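Local coordinates for protein 6-phospho-beta-d glycosidase (Streptococcus pyogenes, PDB 5FOO) that probably hydrolyses 6-phospho-beta-glucosides as a family 1 glycoside hydrolase, and binds the probe 6-phosphocyclophellitol in its pocket, at residues 29-34 / 177-182. The protein carries 1 engineered substitution. Sequence-based numbering, arbitrary orientation.
Sequences NLFDYW and QFHYPA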
loop_
_atom_site.group_PDB
_atom_site.type_symbol
_atom_site.label_atom_id
_atom_site.label_comp_id
_atom_site.label_asym_id
_atom_site.label_seq_id
_atom_site.Cartn_x
_atom_site.Cartn_y
_atom_site.Cartn_z
ATOM N N ASN A 29 0.602 -6.444 16.397
ATOM C CA ASN A 29 -0.298 -6.344 15.302
ATOM C C ASN A 29 -0.771 -7.705 14.828
ATOM O O ASN A 29 -0.339 -8.698 15.358
ATOM C CB ASN A 29 0.280 -5.428 14.185
ATOM C CG ASN A 29 1.476 -6.013 13.440
ATOM O OD1 ASN A 29 1.491 -7.153 13.021
ATOM N ND2 ASN A 29 2.432 -5.161 13.164
ATOM N N LEU A 30 -1.651 -7.754 13.834
ATOM C CA LEU A 30 -2.167 -9.049 13.374
ATOM C C LEU A 30 -1.058 -9.933 12.926
ATOM O O LEU A 30 -1.047 -11.115 13.309
ATOM C CB LEU A 30 -3.172 -8.929 12.258
ATOM C CG LEU A 30 -4.395 -8.108 12.586
ATOM C CD1 LEU A 30 -5.405 -8.143 11.464
ATOM C CD2 LEU A 30 -5.045 -8.536 13.899
ATOM N N PHE A 31 -0.119 -9.411 12.135
ATOM C CA PHE A 31 0.983 -10.283 11.650
ATOM C C PHE A 31 1.988 -10.766 12.738
ATOM O O PHE A 31 2.442 -11.906 12.686
ATOM C CB PHE A 31 1.733 -9.654 10.488
ATOM C CG PHE A 31 1.186 -10.040 9.141
ATOM C CD1 PHE A 31 1.511 -11.268 8.574
ATOM C CD2 PHE A 31 0.371 -9.153 8.418
ATOM C CE1 PHE A 31 1.012 -11.612 7.322
ATOM C CE2 PHE A 31 -0.137 -9.485 7.178
ATOM C CZ PHE A 31 0.170 -10.724 6.614
ATOM N N ASP A 32 2.290 -9.914 13.723
ATOM C CA ASP A 32 3.117 -10.289 14.825
ATOM C C ASP A 32 2.463 -11.482 15.531
ATOM O O ASP A 32 3.164 -12.434 15.914
ATOM C CB ASP A 32 3.262 -9.191 15.880
ATOM C CG ASP A 32 3.765 -7.868 15.329
ATOM O OD1 ASP A 32 4.664 -7.878 14.469
ATOM O OD2 ASP A 32 3.273 -6.814 15.812
ATOM N N TYR A 33 1.150 -11.393 15.746
ATOM C CA TYR A 33 0.403 -12.439 16.432
ATOM C C TYR A 33 0.406 -13.766 15.678
ATOM O O TYR A 33 0.659 -14.871 16.264
ATOM C CB TYR A 33 -1.046 -12.034 16.653
ATOM C CG TYR A 33 -1.844 -13.127 17.313
ATOM C CD1 TYR A 33 -1.654 -13.408 18.667
ATOM C CD2 TYR A 33 -2.829 -13.838 16.606
ATOM C CE1 TYR A 33 -2.397 -14.397 19.298
ATOM C CE2 TYR A 33 -3.590 -14.822 17.223
ATOM C CZ TYR A 33 -3.345 -15.102 18.569
ATOM O OH TYR A 33 -4.061 -16.041 19.202
ATOM N N TRP A 34 0.103 -13.632 14.392
ATOM C CA TRP A 34 0.123 -14.734 13.473
ATOM C C TRP A 34 1.447 -15.481 13.424
ATOM O O TRP A 34 1.468 -16.724 13.422
ATOM C CB TRP A 34 -0.271 -14.290 12.056
ATOM C CG TRP A 34 -0.988 -15.379 11.213
ATOM C CD1 TRP A 34 -1.438 -16.611 11.625
ATOM C CD2 TRP A 34 -1.327 -15.276 9.836
ATOM N NE1 TRP A 34 -2.026 -17.270 10.569
ATOM C CE2 TRP A 34 -1.956 -16.474 9.463
ATOM C CE3 TRP A 34 -1.105 -14.292 8.858
ATOM C CZ2 TRP A 34 -2.418 -16.698 8.176
ATOM C CZ3 TRP A 34 -1.585 -14.509 7.567
ATOM C CH2 TRP A 34 -2.234 -15.685 7.244
ATOM N N GLN A 177 -7.681 -15.646 2.550
ATOM C CA GLN A 177 -6.829 -16.314 3.540
ATOM C C GLN A 177 -5.336 -15.979 3.567
ATOM O O GLN A 177 -4.539 -16.835 3.808
ATOM C CB GLN A 177 -7.084 -17.834 3.509
ATOM C CG GLN A 177 -8.556 -18.163 3.585
ATOM C CD GLN A 177 -8.800 -19.679 3.557
ATOM O OE1 GLN A 177 -9.250 -20.220 2.567
ATOM N NE2 GLN A 177 -8.510 -20.337 4.642
ATOM N N PHE A 178 -4.957 -14.718 3.405
ATOM C CA PHE A 178 -3.524 -14.363 3.464
ATOM C C PHE A 178 -3.148 -13.298 4.478
ATOM O O PHE A 178 -1.971 -13.015 4.668
ATOM C CB PHE A 178 -2.970 -14.085 2.051
ATOM C CG PHE A 178 -3.579 -12.888 1.342
ATOM C CD1 PHE A 178 -3.063 -11.582 1.555
ATOM C CD2 PHE A 178 -4.622 -13.050 0.416
ATOM C CE1 PHE A 178 -3.601 -10.499 0.852
ATOM C CE2 PHE A 178 -5.140 -11.964 -0.302
ATOM C CZ PHE A 178 -4.652 -10.692 -0.057
ATOM N N HIS A 179 -4.129 -12.730 5.134
ATOM C CA HIS A 179 -3.918 -12.075 6.427
ATOM C C HIS A 179 -4.743 -12.792 7.479
ATOM O O HIS A 179 -5.856 -13.290 7.199
ATOM C CB HIS A 179 -4.455 -10.607 6.406
ATOM C CG HIS A 179 -3.744 -9.726 5.434
ATOM N ND1 HIS A 179 -4.140 -8.427 5.170
ATOM C CD2 HIS A 179 -2.630 -9.941 4.689
ATOM C CE1 HIS A 179 -3.318 -7.891 4.276
ATOM N NE2 HIS A 179 -2.404 -8.786 3.948
ATOM N N TYR A 180 -4.247 -12.720 8.687
ATOM C CA TYR A 180 -5.008 -13.070 9.861
ATOM C C TYR A 180 -6.285 -12.257 10.114
ATOM O O TYR A 180 -6.251 -11.049 9.852
ATOM C CB TYR A 180 -4.105 -12.953 11.125
ATOM C CG TYR A 180 -4.751 -13.585 12.367
ATOM C CD1 TYR A 180 -5.602 -12.859 13.168
ATOM C CD2 TYR A 180 -4.586 -14.972 12.660
ATOM C CE1 TYR A 180 -6.239 -13.458 14.276
ATOM C CE2 TYR A 180 -5.204 -15.576 13.777
ATOM C CZ TYR A 180 -6.038 -14.816 14.552
ATOM O OH TYR A 180 -6.672 -15.372 15.612
ATOM N N PRO A 181 -7.455 -12.943 10.156
ATOM C CA PRO A 181 -7.776 -14.118 10.944
ATOM C C PRO A 181 -7.927 -15.178 9.849
ATOM O O PRO A 181 -8.230 -16.299 10.157
ATOM C CB PRO A 181 -9.120 -13.834 11.617
ATOM C CG PRO A 181 -9.763 -12.809 10.760
ATOM C CD PRO A 181 -8.596 -12.002 10.188
ATOM N N ALA A 182 -7.693 -14.811 8.583
ATOM C CA ALA A 182 -7.747 -15.693 7.440
ATOM C C ALA A 182 -9.024 -16.519 7.372
ATOM O O ALA A 182 -8.949 -17.704 7.170
ATOM C CB ALA A 182 -6.547 -16.623 7.466
#
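Tyr180 meets Tyr33 with a face of its ring and Trp34 with an edge, and the three make an aromatic cluster. Its CG stands anti to the backbone N (chi1 -168°), which carries CG toward Tyr33. The CD2–CE2 edge of Tyr33 meets the Tyr180 face in a T-shaped pair, planes at 77° and CE2 3.6 Å from Tyr180 CZ. Over the opposite face, toward the rim, lies CB of Pro181, the next residue in the loop. Toward Trp34 the roles reverse: the CD2 edge of Tyr180 points at the face of the indole five-membered ring, 3.7 Å from Trp34 CD1. Tyr180 CB lies over that same small ring in a CH-pi contact, 4.2 Å from its centroid. The six-membered half of the indole runs on beneath the loop backbone, where Tyr180 N sits above the rim of its face, 3.4 Å from CZ3, while Phe178 O comes in the ring plane to the CZ3 edge at 3.3 Å. Ala182 CB approaches CZ2 at 4.2 Å. One turn back, Leu30 lays CD1 against Tyr180 O, 3.4 Å away, a carbonyl that also accepts from Ser173 OG. Separately, Phe31, whose ring also meets that of the ligand-pocket residue Trp424, turns its CE2–CZ edge to the His179 face, offset, with CZ 3.5 Å from CD2. Asn29 and Asp32 form a capping box that opens the helix. Packing thus joins helix 30-37, which follows TIM-barrel strand 9-13, to the loop after helix 166-174, which follows strand 159-161; Ile124 of helix 124-130 touches Leu30, Tyr33 and Tyr180.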